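Local coordinates for protein beta-N-acetylglucosaminidase (Thermotoga maritima, PDB 3WO8) that probably hydrolyses terminal non-reducing N-acetyl-D-hexosamine residues from N-acetyl-beta-D-hexosaminides, as a TIM-barrel glycosidase of glycosyl hydrolase family 3, at residues F267-A279 with Y295-Q309. Residues are numbered along the deposited sequence; the frame is centred on the assembly and turned at random.
Sequences FSVEEIVSLFLNA and YYETLVKLLEDGKVQ
Tyr295 lays its ring across the first turns of helix 269-279. Beyond CB, CG and CD1 lie beneath Val269 CG1, which stands over the ring centre, 3.8 Å from the centroid of the Tyr295 ring and almost on its normal, in a CH-pi contact. Tyr295 CD2 meets Val273 CG2 at 3.7 Å, and CE1 meets Val269 CG2. Ile272 CG2 comes up at the ring edge, 3.7 Å from Tyr295 CE2 and also near CZ, and the hydroxyl ends against Ile272 CG2 and CD1. With an alanine here, Val269, Ile272 and Val273 would probably be left facing a gap, and Val269 CG1 would lose its aromatic partner. Val269 CG1 also abuts Thr298, whose OG1 bonds back to Val294 O. Farther along, Leu299 has CG anti to the backbone N (chi1 175°), which brings Leu299 CD1 against both Val273 CG1 and Leu277 CD1, 3.3 Å from the latter. Leu302 forks, CD1 on Ser274 CB and CD2 on Glu270 CG. Beyond the turn at Gly306, the one hydrogen bond between the segments runs from Gln309 N to Asn278 OD1 (3.2 Å), nearly straight (166°), the donor slightly tilted from the carbonyl plane of Asn278. The helix axes cross at -66°. Both helices belong to the outer layer of the TIM barrel and follow strands 253-257 and 283-286; Tyr295 rests on Leu286 and Phe276 on Ile284, while Val308 packs against helix 310-326.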
loop_
_atom_site.group_PDB
_atom_site.type_symbol
_atom_site.label_atom_id
_atom_site.label_comp_id
_atom_site.label_asym_id
_atom_site.label_seq_id
_atom_site.Cartn_x
_atom_site.Cartn_y
_atom_site.Cartn_z
ATOM N N PHE B 267 -9.895 30.652 23.606
ATOM C CA PHE B 267 -10.752 30.001 24.585
ATOM C C PHE B 267 -9.847 29.125 25.365
ATOM O O PHE B 267 -8.779 28.761 24.884
ATOM C CB PHE B 267 -11.867 29.146 23.907
ATOM C CG PHE B 267 -12.836 29.979 23.090
ATOM C CD1 PHE B 267 -12.546 30.315 21.776
ATOM C CD2 PHE B 267 -13.983 30.512 23.669
ATOM C CE1 PHE B 267 -13.391 31.143 21.045
ATOM C CE2 PHE B 267 -14.830 31.337 22.937
ATOM C CZ PHE B 267 -14.537 31.657 21.621
ATOM N N SER B 268 -10.280 28.780 26.564
ATOM C CA SER B 268 -9.486 27.994 27.472
ATOM C C SER B 268 -10.043 26.601 27.466
ATOM O O SER B 268 -11.248 26.412 27.210
ATOM C CB SER B 268 -9.579 28.571 28.904
ATOM O OG SER B 268 -10.684 28.068 29.678
ATOM N N VAL B 269 -9.200 25.636 27.823
ATOM C CA VAL B 269 -9.643 24.245 27.897
ATOM C C VAL B 269 -11.039 24.106 28.505
ATOM O O VAL B 269 -11.898 23.402 27.971
ATOM C CB VAL B 269 -8.662 23.379 28.691
ATOM C CG1 VAL B 269 -9.181 21.954 28.809
ATOM C CG2 VAL B 269 -7.298 23.366 28.004
ATOM N N GLU B 270 -11.253 24.819 29.596
ATOM C CA GLU B 270 -12.499 24.759 30.381
ATOM C C GLU B 270 -13.703 25.231 29.571
ATOM O O GLU B 270 -14.715 24.547 29.504
ATOM C CB GLU B 270 -12.330 25.621 31.652
ATOM C CG GLU B 270 -13.265 25.312 32.811
ATOM C CD GLU B 270 -13.609 26.558 33.631
ATOM O OE1 GLU B 270 -14.263 27.468 33.068
ATOM O OE2 GLU B 270 -13.242 26.633 34.831
ATOM N N GLU B 271 -13.577 26.405 28.971
ATOM C CA GLU B 271 -14.584 26.917 28.067
ATOM C C GLU B 271 -14.778 25.937 26.899
ATOM O O GLU B 271 -15.899 25.681 26.469
ATOM C CB GLU B 271 -14.168 28.296 27.504
ATOM C CG GLU B 271 -14.017 29.457 28.509
ATOM C CD GLU B 271 -13.092 30.561 27.990
ATOM O OE1 GLU B 271 -13.510 31.735 27.869
ATOM O OE2 GLU B 271 -11.928 30.239 27.664
ATOM N N ILE B 272 -13.674 25.393 26.394
ATOM C CA ILE B 272 -13.688 24.531 25.223
ATOM C C ILE B 272 -14.524 23.283 25.482
ATOM O O ILE B 272 -15.511 23.047 24.796
ATOM C CB ILE B 272 -12.242 24.192 24.801
ATOM C CG1 ILE B 272 -11.650 25.366 23.998
ATOM C CG2 ILE B 272 -12.178 22.920 23.969
ATOM C CD1 ILE B 272 -10.186 25.215 23.598
ATOM N N VAL B 273 -14.140 22.502 26.484
ATOM C CA VAL B 273 -14.876 21.276 26.851
ATOM C C VAL B 273 -16.359 21.571 27.074
ATOM O O VAL B 273 -17.233 20.810 26.644
ATOM C CB VAL B 273 -14.320 20.635 28.149
ATOM C CG1 VAL B 273 -15.050 19.351 28.512
ATOM C CG2 VAL B 273 -12.836 20.321 28.017
ATOM N N SER B 274 -16.626 22.675 27.762
ATOM C CA SER B 274 -17.990 23.079 28.098
ATOM C C SER B 274 -18.787 23.564 26.895
ATOM O O SER B 274 -19.876 23.098 26.655
ATOM C CB SER B 274 -17.979 24.184 29.163
ATOM O OG SER B 274 -17.862 25.474 28.566
ATOM N N LEU B 275 -18.266 24.509 26.144
ATOM C CA LEU B 275 -19.062 25.082 25.090
ATOM C C LEU B 275 -19.428 24.007 24.090
ATOM O O LEU B 275 -20.570 23.936 23.625
ATOM C CB LEU B 275 -18.325 26.241 24.429
ATOM C CG LEU B 275 -18.048 27.362 25.441
ATOM C CD1 LEU B 275 -17.202 28.460 24.833
ATOM C CD2 LEU B 275 -19.338 27.930 26.019
ATOM N N PHE B 276 -18.459 23.144 23.801
ATOM C CA PHE B 276 -18.634 22.087 22.808
ATOM C C PHE B 276 -19.678 21.071 23.270
ATOM O O PHE B 276 -20.730 20.922 22.634
ATOM C CB PHE B 276 -17.283 21.424 22.511
ATOM C CG PHE B 276 -17.369 20.236 21.615
ATOM C CD1 PHE B 276 -17.476 20.393 20.242
ATOM C CD2 PHE B 276 -17.319 18.949 22.153
ATOM C CE1 PHE B 276 -17.557 19.294 19.407
ATOM C CE2 PHE B 276 -17.388 17.846 21.328
ATOM C CZ PHE B 276 -17.500 18.017 19.947
ATOM N N LEU B 277 -19.411 20.392 24.378
ATOM C CA LEU B 277 -20.343 19.373 24.854
ATOM C C LEU B 277 -21.776 19.899 25.056
ATOM O O LEU B 277 -22.763 19.249 24.685
ATOM C CB LEU B 277 -19.830 18.765 26.148
ATOM C CG LEU B 277 -18.679 17.764 26.008
ATOM C CD1 LEU B 277 -18.151 17.358 27.374
ATOM C CD2 LEU B 277 -19.117 16.506 25.286
ATOM N N ASN B 278 -21.872 21.096 25.627
ATOM C CA ASN B 278 -23.156 21.764 25.851
ATOM C C ASN B 278 -23.802 22.223 24.559
ATOM O O ASN B 278 -25.025 22.318 24.504
ATOM C CB ASN B 278 -23.021 22.947 26.832
ATOM C CG ASN B 278 -22.671 22.494 28.252
ATOM O OD1 ASN B 278 -22.932 21.338 28.644
ATOM N ND2 ASN B 278 -22.061 23.387 29.020
ATOM N N ALA B 279 -23.000 22.488 23.525
ATOM C CA ALA B 279 -23.551 22.831 22.223
ATOM C C ALA B 279 -24.188 21.606 21.549
ATOM O O ALA B 279 -24.928 21.728 20.565
ATOM C CB ALA B 279 -22.481 23.445 21.331
ATOM N N TYR B 295 -7.237 17.711 29.418
ATOM C CA TYR B 295 -8.604 17.796 28.905
ATOM C C TYR B 295 -9.529 16.859 29.668
ATOM O O TYR B 295 -10.695 17.189 29.935
ATOM C CB TYR B 295 -8.643 17.517 27.411
ATOM C CG TYR B 295 -8.684 18.759 26.544
ATOM C CD1 TYR B 295 -7.534 19.459 26.211
ATOM C CD2 TYR B 295 -9.874 19.204 26.030
ATOM C CE1 TYR B 295 -7.586 20.584 25.388
ATOM C CE2 TYR B 295 -9.938 20.311 25.200
ATOM C CZ TYR B 295 -8.803 21.008 24.880
ATOM O OH TYR B 295 -8.927 22.128 24.058
ATOM N N TYR B 296 -9.007 15.708 30.065
ATOM C CA TYR B 296 -9.873 14.712 30.684
ATOM C C TYR B 296 -10.315 15.164 32.056
ATOM O O TYR B 296 -11.486 14.990 32.415
ATOM C CB TYR B 296 -9.184 13.366 30.796
ATOM C CG TYR B 296 -10.029 12.255 31.432
ATOM C CD1 TYR B 296 -10.143 12.111 32.834
ATOM C CD2 TYR B 296 -10.683 11.326 30.632
ATOM C CE1 TYR B 296 -10.894 11.067 33.393
ATOM C CE2 TYR B 296 -11.435 10.293 31.182
ATOM C CZ TYR B 296 -11.530 10.157 32.554
ATOM O OH TYR B 296 -12.269 9.112 33.057
ATOM N N GLU B 297 -9.375 15.708 32.829
ATOM C CA GLU B 297 -9.660 16.078 34.225
ATOM C C GLU B 297 -10.434 17.406 34.288
ATOM O O GLU B 297 -11.286 17.570 35.172
ATOM C CB GLU B 297 -8.414 16.033 35.116
ATOM C CG GLU B 297 -7.288 16.988 34.719
ATOM C CD GLU B 297 -5.886 16.550 35.190
ATOM O OE1 GLU B 297 -5.409 15.424 34.846
ATOM O OE2 GLU B 297 -5.250 17.371 35.896
ATOM N N THR B 298 -10.207 18.311 33.321
ATOM C CA THR B 298 -11.101 19.470 33.126
ATOM C C THR B 298 -12.560 19.041 33.079
ATOM O O THR B 298 -13.413 19.706 33.649
ATOM C CB THR B 298 -10.821 20.221 31.828
ATOM O OG1 THR B 298 -9.436 20.493 31.726
ATOM C CG2 THR B 298 -11.553 21.536 31.793
ATOM N N LEU B 299 -12.846 17.930 32.398
ATOM C CA LEU B 299 -14.226 17.463 32.220
ATOM C C LEU B 299 -14.803 16.900 33.505
ATOM O O LEU B 299 -15.945 17.207 33.875
ATOM C CB LEU B 299 -14.315 16.381 31.137
ATOM C CG LEU B 299 -15.706 15.745 30.950
ATOM C CD1 LEU B 299 -16.620 16.717 30.226
ATOM C CD2 LEU B 299 -15.637 14.438 30.187
ATOM N N VAL B 300 -14.015 16.057 34.164
ATOM C CA VAL B 300 -14.460 15.367 35.379
ATOM C C VAL B 300 -14.778 16.393 36.501
ATOM O O VAL B 300 -15.744 16.218 37.256
ATOM C CB VAL B 300 -13.445 14.245 35.802
ATOM C CG1 VAL B 300 -12.249 14.789 36.585
ATOM C CG2 VAL B 300 -14.141 13.131 36.578
ATOM N N LYS B 301 -13.982 17.470 36.561
ATOM C CA LYS B 301 -14.242 18.637 37.446
ATOM C C LYS B 301 -15.471 19.420 37.015
ATOM O O LYS B 301 -16.369 19.631 37.819
ATOM C CB LYS B 301 -13.026 19.587 37.545
ATOM C CG LYS B 301 -12.301 19.531 38.891
ATOM C CD LYS B 301 -11.681 18.156 39.178
ATOM C CE LYS B 301 -11.755 17.750 40.658
ATOM N NZ LYS B 301 -11.938 16.275 40.847
ATOM N N LEU B 302 -15.524 19.830 35.748
ATOM C CA LEU B 302 -16.704 20.518 35.230
ATOM C C LEU B 302 -18.004 19.773 35.489
ATOM O O LEU B 302 -19.069 20.386 35.516
ATOM C CB LEU B 302 -16.604 20.750 33.723
ATOM C CG LEU B 302 -15.837 21.962 33.172
ATOM C CD1 LEU B 302 -16.530 22.552 31.952
ATOM C CD2 LEU B 302 -15.645 23.046 34.223
ATOM N N LEU B 303 -17.918 18.453 35.621
ATOM C CA LEU B 303 -19.082 17.631 35.953
ATOM C C LEU B 303 -19.479 17.786 37.414
ATOM O O LEU B 303 -20.671 17.895 37.730
ATOM C CB LEU B 303 -18.825 16.147 35.632
ATOM C CG LEU B 303 -19.650 15.497 34.505
ATOM C CD1 LEU B 303 -19.994 16.438 33.350
ATOM C CD2 LEU B 303 -18.920 14.264 33.992
ATOM N N GLU B 304 -18.481 17.785 38.296
ATOM C CA GLU B 304 -18.713 18.040 39.722
ATOM C C GLU B 304 -19.210 19.450 39.936
ATOM O O GLU B 304 -20.096 19.664 40.743
ATOM C CB GLU B 304 -17.443 17.849 40.536
ATOM C CG GLU B 304 -17.152 16.401 40.882
ATOM C CD GLU B 304 -15.674 16.069 40.790
ATOM O OE1 GLU B 304 -14.834 16.981 40.976
ATOM O OE2 GLU B 304 -15.356 14.895 40.512
ATOM N N ASP B 305 -18.629 20.400 39.209
ATOM C CA ASP B 305 -19.087 21.792 39.227
ATOM C C ASP B 305 -20.505 22.011 38.693
ATOM O O ASP B 305 -21.110 23.032 38.983
ATOM C CB ASP B 305 -18.128 22.690 38.431
ATOM C CG ASP B 305 -16.828 22.956 39.170
ATOM O OD1 ASP B 305 -16.444 22.116 40.015
ATOM O OD2 ASP B 305 -16.189 24.000 38.908
ATOM N N GLY B 306 -21.025 21.089 37.890
ATOM C CA GLY B 306 -22.331 21.294 37.253
ATOM C C GLY B 306 -22.238 22.289 36.103
ATOM O O GLY B 306 -23.239 22.563 35.444
ATOM N N LYS B 307 -21.027 22.808 35.850
ATOM C CA LYS B 307 -20.763 23.714 34.728
ATOM C C LYS B 307 -20.890 22.999 33.376
ATOM O O LYS B 307 -20.817 23.643 32.324
ATOM C CB LYS B 307 -19.363 24.327 34.848
ATOM C CG LYS B 307 -19.277 25.653 35.589
ATOM C CD LYS B 307 -17.934 25.779 36.321
ATOM C CE LYS B 307 -17.152 27.062 36.004
ATOM N NZ LYS B 307 -17.709 28.301 36.617
ATOM N N VAL B 308 -21.045 21.675 33.398
ATOM C CA VAL B 308 -21.331 20.915 32.184
ATOM C C VAL B 308 -22.506 20.002 32.407
ATOM O O VAL B 308 -22.518 19.202 33.340
ATOM C CB VAL B 308 -20.111 20.085 31.741
ATOM C CG1 VAL B 308 -20.463 19.080 30.658
ATOM C CG2 VAL B 308 -19.050 21.019 31.212
ATOM N N GLN B 309 -23.469 20.090 31.505
ATOM C CA GLN B 309 -24.751 19.408 31.684
ATOM C C GLN B 309 -24.580 17.901 31.595
ATOM O O GLN B 309 -24.252 17.368 30.548
ATOM C CB GLN B 309 -25.775 19.880 30.646
ATOM C CG GLN B 309 -25.733 21.379 30.384
ATOM C CD GLN B 309 -26.693 21.829 29.298
ATOM O OE1 GLN B 309 -27.494 21.038 28.789
ATOM N NE2 GLN B 309 -26.614 23.115 28.933
#